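Local coordinates for aminoglycoside phosphotransferase (Alicyclobacillus acidocaldarius subsp. acidocaldarius, PDB 4PDY), which probably transfers phosphate groups to aminoglycosides or related small molecules and can hold a histidine molecule in a pocket, at residues 178-186 with 307-315. Residues are numbered along the deposited sequence; the frame is centred on the assembly and turned at random.
Sequences KDAFDQLLL and RIAHARYHF
Helix 180-186 and helix 307-315 approach to 12.2 Å between the axes of these short segments, whose N-to-C directions make 138°, oblique but nearer antiparallel than parallel; Leu185 and Ala309 have the nearest CA atoms. At that separation long side chains must span the gap, and Phe181, Arg312 and Tyr313 do most of it. Phe181 is a knob in the hole formed by Ile308, Ala309, Arg312 and Tyr313. The ring reaches the other helix because CG is turned away from the backbone N (chi1 -173°), and there Ile308 CG2 meets its edge 3.6 Å from CE2. The Arg312 side chain runs the other way across one face of the ring: CD makes a CH-pi contact 3.4 Å from the ring centroid, and the guanidinium continues as a nearly parallel stack, planes 10° apart, displaced toward Phe181 CB. The extended chain of Arg312 from CG to NE carries NH2 to Asp179 OD2, a 2.9 Å salt-bridge hydrogen bond; OD2 lies in the guanidinium plane, whereas NH2 stands above the carboxylate plane. Asp179 is also the N-cap of helix 180-186 and forms a capping box with Asp182: OD1 accepts from Asp182 N, while Asp182 OD2 accepts from Asp179 N. The other oxygen of Asp182, OD1, receives the Tyr313 hydroxyl on its anti lone pair (OH to OD1 2.6 Å), with carboxylate and phenol ring nearly coplanar. One water donates to Asp179 OD2 and Asp182 OD1 and accepts from Arg312 NE, so the cap and the interhelical bonds share one polar network. Leu185 CD2 packs 3.9 Å from Tyr313 CE2, at the ring edge. This structural packing joins two helices in the helical part of the kinase-like fold, away from the histidine pocket; helix 319-347 sets Leu325 against Phe181, and helix 154-173 packs Met168 against Ala309 and Tyr313.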
ATOM      1  N   LYS A 178     -17.537  30.616   1.729  1.00 16.00           N
ATOM      2  CA  LYS A 178     -16.571  29.577   2.047  1.00 15.04           C
ATOM      3  C   LYS A 178     -17.062  28.757   3.238  1.00 15.61           C
ATOM      4  O   LYS A 178     -17.370  29.309   4.289  1.00 16.64           O
ATOM      5  CB  LYS A 178     -15.223  30.215   2.372  1.00 16.58           C
ATOM      6  CG  LYS A 178     -14.554  30.842   1.173  1.00 21.13           C
ATOM      7  CD  LYS A 178     -13.462  31.779   1.613  1.00 25.24           C
ATOM      8  CE  LYS A 178     -12.772  32.358   0.405  1.00 25.59           C
ATOM      9  NZ  LYS A 178     -13.540  33.476  -0.210  1.00 26.37           N
ATOM     10  N   ASP A 179     -17.120  27.440   3.074  1.00 12.82           N
ATOM     11  CA  ASP A 179     -17.520  26.558   4.157  1.00 12.01           C
ATOM     12  C   ASP A 179     -16.317  26.270   5.039  1.00 11.49           C
ATOM     13  O   ASP A 179     -15.204  26.819   4.837  1.00 12.42           O
ATOM     14  CB  ASP A 179     -18.227  25.309   3.612  1.00 11.80           C
ATOM     15  CG  ASP A 179     -17.326  24.374   2.805  1.00 12.23           C
ATOM     16  OD1 ASP A 179     -16.091  24.338   3.023  1.00 13.02           O
ATOM     17  OD2 ASP A 179     -17.883  23.612   1.961  1.00 13.19           O
ATOM     18  N   ALA A 180     -16.517  25.471   6.072  1.00 12.82           N
ATOM     19  CA  ALA A 180     -15.456  25.230   7.043  1.00 11.21           C
ATOM     20  C   ALA A 180     -14.245  24.576   6.391  1.00 11.09           C
ATOM     21  O   ALA A 180     -13.108  24.910   6.715  1.00 11.64           O
ATOM     22  CB  ALA A 180     -15.975  24.367   8.181  1.00 12.33           C
ATOM     23  N   PHE A 181     -14.481  23.642   5.484  1.00 11.43           N
ATOM     24  CA  PHE A 181     -13.395  22.992   4.741  1.00 11.77           C
ATOM     25  C   PHE A 181     -12.587  24.013   3.924  1.00 10.76           C
ATOM     26  O   PHE A 181     -11.358  24.050   4.004  1.00 10.83           O
ATOM     27  CB  PHE A 181     -13.934  21.902   3.809  1.00 10.92           C
ATOM     28  CG  PHE A 181     -12.859  21.086   3.146  1.00 10.55           C
ATOM     29  CD1 PHE A 181     -12.192  21.600   2.051  1.00 10.96           C
ATOM     30  CD2 PHE A 181     -12.487  19.837   3.606  1.00 10.80           C
ATOM     31  CE1 PHE A 181     -11.194  20.883   1.426  1.00 10.66           C
ATOM     32  CE2 PHE A 181     -11.487  19.117   2.987  1.00 10.30           C
ATOM     33  CZ  PHE A 181     -10.815  19.651   1.889  1.00 11.56           C
ATOM     34  N   ASP A 182     -13.277  24.836   3.150  1.00 10.72           N
ATOM     35  CA  ASP A 182     -12.637  25.845   2.308  1.00 11.20           C
ATOM     36  C   ASP A 182     -11.746  26.709   3.159  1.00 11.37           C
ATOM     37  O   ASP A 182     -10.593  26.960   2.802  1.00 11.54           O
ATOM     38  CB  ASP A 182     -13.698  26.731   1.666  1.00 11.81           C
ATOM     39  CG  ASP A 182     -14.641  25.984   0.720  1.00 12.44           C
ATOM     40  OD1 ASP A 182     -14.224  25.006   0.053  1.00 12.47           O
ATOM     41  OD2 ASP A 182     -15.825  26.418   0.650  1.00 12.59           O
ATOM     42  N   GLN A 183     -12.284  27.214   4.262  1.00 11.46           N
ATOM     43  CA  GLN A 183     -11.518  28.125   5.108  1.00 12.15           C
ATOM     44  C   GLN A 183     -10.307  27.427   5.722  1.00 12.43           C
ATOM     45  O   GLN A 183      -9.212  27.980   5.795  1.00 12.83           O
ATOM     46  CB  GLN A 183     -12.395  28.717   6.213  1.00 13.18           C
ATOM     47  CG  GLN A 183     -13.515  29.588   5.679  1.00 16.31           C
ATOM     48  CD  GLN A 183     -14.387  30.118   6.784  1.00 17.59           C
ATOM     49  OE1 GLN A 183     -13.913  30.848   7.647  1.00 22.71           O
ATOM     50  NE2 GLN A 183     -15.661  29.748   6.779  1.00 18.88           N
ATOM     51  N   LEU A 184     -10.479  26.206   6.208  1.00 11.62           N
ATOM     52  CA  LEU A 184      -9.378  25.466   6.794  1.00 11.19           C
ATOM     53  C   LEU A 184      -8.277  25.198   5.746  1.00  9.72           C
ATOM     54  O   LEU A 184      -7.104  25.381   6.025  1.00 12.16           O
ATOM     55  CB  LEU A 184      -9.890  24.170   7.423  1.00 12.32           C
ATOM     56  CG  LEU A 184      -8.824  23.234   7.986  1.00 12.60           C
ATOM     57  CD1 LEU A 184      -7.991  23.896   9.076  1.00 13.52           C
ATOM     58  CD2 LEU A 184      -9.481  21.977   8.523  1.00 12.17           C
ATOM     59  N   LEU A 185      -8.659  24.741   4.567  1.00 10.40           N
ATOM     60  CA  LEU A 185      -7.676  24.529   3.496  1.00 10.43           C
ATOM     61  C   LEU A 185      -6.909  25.837   3.191  1.00 11.70           C
ATOM     62  O   LEU A 185      -5.677  25.838   3.107  1.00 11.77           O
ATOM     63  CB  LEU A 185      -8.369  23.992   2.235  1.00 12.12           C
ATOM     64  CG  LEU A 185      -7.412  23.695   1.073  1.00 12.95           C
ATOM     65  CD1 LEU A 185      -6.517  22.500   1.384  1.00 15.92           C
ATOM     66  CD2 LEU A 185      -8.213  23.457  -0.193  1.00 13.75           C
ATOM     67  N   LEU A 186      -7.627  26.946   3.085  1.00 11.48           N
ATOM     68  CA  LEU A 186      -6.962  28.235   2.808  1.00 12.94           C
ATOM     69  C   LEU A 186      -5.989  28.637   3.913  1.00 14.40           C
ATOM     70  O   LEU A 186      -4.921  29.213   3.627  1.00 17.00           O
ATOM     71  CB  LEU A 186      -7.994  29.335   2.545  1.00 15.36           C
ATOM     72  CG  LEU A 186      -8.740  29.168   1.215  1.00 16.23           C
ATOM     73  CD1 LEU A 186     -10.031  29.958   1.221  1.00 17.22           C
ATOM     74  CD2 LEU A 186      -7.858  29.566   0.035  1.00 19.43           C
ATOM     75  N   ARG A 307      -5.238  14.622  -1.559  1.00  9.97           N
ATOM     76  CA  ARG A 307      -6.217  13.557  -1.864  1.00 10.39           C
ATOM     77  C   ARG A 307      -7.650  13.935  -1.433  1.00 10.78           C
ATOM     78  O   ARG A 307      -8.613  13.748  -2.180  1.00 11.49           O
ATOM     79  CB  ARG A 307      -5.783  12.233  -1.234  1.00 13.80           C
ATOM     80  CG  ARG A 307      -6.680  11.060  -1.626  1.00 16.91           C
ATOM     81  CD  ARG A 307      -6.413   9.750  -0.883  1.00 24.84           C
ATOM     82  NE  ARG A 307      -6.038   9.915   0.521  1.00 35.11           N
ATOM     83  CZ  ARG A 307      -6.840   9.765   1.580  1.00 40.92           C
ATOM     84  NH1 ARG A 307      -8.124   9.450   1.443  1.00 48.79           N
ATOM     85  NH2 ARG A 307      -6.347   9.948   2.799  1.00 53.26           N
ATOM     86  N   ILE A 308      -7.754  14.472  -0.227  1.00  9.68           N
ATOM     87  CA  ILE A 308      -9.025  14.881   0.341  1.00 12.02           C
ATOM     88  C   ILE A 308      -9.625  16.059  -0.452  1.00  9.91           C
ATOM     89  O   ILE A 308     -10.794  16.060  -0.820  1.00 10.79           O
ATOM     90  CB  ILE A 308      -8.852  15.293   1.823  1.00 14.01           C
ATOM     91  CG1 ILE A 308      -8.288  14.146   2.656  1.00 15.02           C
ATOM     92  CG2 ILE A 308     -10.149  15.831   2.401  1.00 14.37           C
ATOM     93  CD1 ILE A 308      -7.612  14.680   3.888  1.00 18.90           C
ATOM     94  N   ALA A 309      -8.794  17.076  -0.746  1.00 10.01           N
ATOM     95  CA  ALA A 309      -9.303  18.196  -1.547  1.00 10.45           C
ATOM     96  C   ALA A 309      -9.687  17.745  -2.971  1.00  9.91           C
ATOM     97  O   ALA A 309     -10.688  18.205  -3.528  1.00 11.01           O
ATOM     98  CB  ALA A 309      -8.280  19.322  -1.598  1.00 12.32           C
ATOM     99  N   HIS A 310      -8.894  16.857  -3.552  1.00  9.12           N
ATOM    100  CA  HIS A 310      -9.195  16.339  -4.870  1.00 10.40           C
ATOM    101  C   HIS A 310     -10.572  15.701  -4.904  1.00 10.96           C
ATOM    102  O   HIS A 310     -11.384  15.981  -5.779  1.00 11.92           O
ATOM    103  CB  HIS A 310      -8.133  15.363  -5.359  1.00 11.03           C
ATOM    104  CG  HIS A 310      -8.367  14.878  -6.748  1.00 12.21           C
ATOM    105  ND1 HIS A 310      -7.802  15.471  -7.853  1.00 12.88           N
ATOM    106  CD2 HIS A 310      -9.142  13.872  -7.221  1.00 13.89           C
ATOM    107  CE1 HIS A 310      -8.212  14.847  -8.939  1.00 13.44           C
ATOM    108  NE2 HIS A 310      -9.035  13.878  -8.588  1.00 14.47           N
ATOM    109  N   ALA A 311     -10.842  14.848  -3.917  1.00 11.07           N
ATOM    110  CA  ALA A 311     -12.166  14.220  -3.807  1.00 11.00           C
ATOM    111  C   ALA A 311     -13.257  15.277  -3.679  1.00 10.46           C
ATOM    112  O   ALA A 311     -14.279  15.231  -4.369  1.00 12.68           O
ATOM    113  CB  ALA A 311     -12.203  13.259  -2.632  1.00 13.53           C
ATOM    114  N   ARG A 312     -13.028  16.256  -2.813  1.00 10.52           N
ATOM    115  CA  ARG A 312     -14.047  17.267  -2.546  1.00 10.88           C
ATOM    116  C   ARG A 312     -14.438  18.066  -3.781  1.00 11.24           C
ATOM    117  O   ARG A 312     -15.617  18.254  -4.063  1.00 12.45           O
ATOM    118  CB  ARG A 312     -13.635  18.237  -1.457  1.00 11.04           C
ATOM    119  CG  ARG A 312     -14.751  19.166  -1.014  1.00 11.49           C
ATOM    120  CD  ARG A 312     -14.395  19.877   0.270  1.00 11.44           C
ATOM    121  NE  ARG A 312     -15.506  20.558   0.912  1.00 10.38           N
ATOM    122  CZ  ARG A 312     -16.294  20.013   1.851  1.00 10.62           C
ATOM    123  NH1 ARG A 312     -16.132  18.753   2.229  1.00 11.14           N
ATOM    124  NH2 ARG A 312     -17.242  20.764   2.376  1.00 11.51           N
ATOM    125  N   TYR A 313     -13.426  18.561  -4.493  1.00 11.58           N
ATOM    126  CA  TYR A 313     -13.652  19.542  -5.533  1.00 10.83           C
ATOM    127  C   TYR A 313     -13.796  18.931  -6.924  1.00 12.58           C
ATOM    128  O   TYR A 313     -14.426  19.533  -7.791  1.00 15.95           O
ATOM    129  CB  TYR A 313     -12.525  20.558  -5.507  1.00 10.46           C
ATOM    130  CG  TYR A 313     -12.439  21.355  -4.213  1.00 11.01           C
ATOM    131  CD1 TYR A 313     -13.488  22.154  -3.781  1.00 11.12           C
ATOM    132  CD2 TYR A 313     -11.276  21.359  -3.455  1.00  9.73           C
ATOM    133  CE1 TYR A 313     -13.391  22.900  -2.607  1.00 10.01           C
ATOM    134  CE2 TYR A 313     -11.172  22.106  -2.301  1.00 10.01           C
ATOM    135  CZ  TYR A 313     -12.217  22.886  -1.876  1.00 10.83           C
ATOM    136  OH  TYR A 313     -12.110  23.624  -0.733  1.00 11.73           O
ATOM    137  N   HIS A 314     -13.200  17.761  -7.158  1.00 10.21           N
ATOM    138  CA  HIS A 314     -13.384  17.069  -8.429  1.00 12.31           C
ATOM    139  C   HIS A 314     -14.583  16.133  -8.425  1.00 13.32           C
ATOM    140  O   HIS A 314     -15.199  15.922  -9.456  1.00 13.77           O
ATOM    141  CB  HIS A 314     -12.154  16.270  -8.833  1.00 11.74           C
ATOM    142  CG  HIS A 314     -10.980  17.110  -9.224  1.00 11.60           C
ATOM    143  ND1 HIS A 314     -10.628  17.330 -10.541  1.00 13.16           N
ATOM    144  CD2 HIS A 314     -10.054  17.733  -8.468  1.00 12.28           C
ATOM    145  CE1 HIS A 314      -9.548  18.085 -10.573  1.00 12.70           C
ATOM    146  NE2 HIS A 314      -9.181  18.347  -9.334  1.00 12.46           N
ATOM    147  N   PHE A 315     -14.869  15.549  -7.262  1.00 13.75           N
ATOM    148  CA  PHE A 315     -15.934  14.574  -7.157  1.00 13.52           C
ATOM    149  C   PHE A 315     -17.133  15.237  -6.496  1.00 14.20           C
ATOM    150  O   PHE A 315     -18.004  15.759  -7.190  1.00 15.77           O
ATOM    151  CB  PHE A 315     -15.458  13.285  -6.464  1.00 14.72           C
ATOM    152  CG  PHE A 315     -14.220  12.667  -7.061  1.00 15.49           C
ATOM    153  CD1 PHE A 315     -13.872  12.868  -8.392  1.00 15.30           C
ATOM    154  CD2 PHE A 315     -13.398  11.867  -6.280  1.00 16.38           C
ATOM    155  CE1 PHE A 315     -12.708  12.316  -8.903  1.00 16.85           C
ATOM    156  CE2 PHE A 315     -12.238  11.297  -6.797  1.00 18.38           C
ATOM    157  CZ  PHE A 315     -11.900  11.526  -8.115  1.00 15.88           C
TER
HETATM  158  O   HOH W   1     -16.205  23.128  -0.109  1.00 13.71           O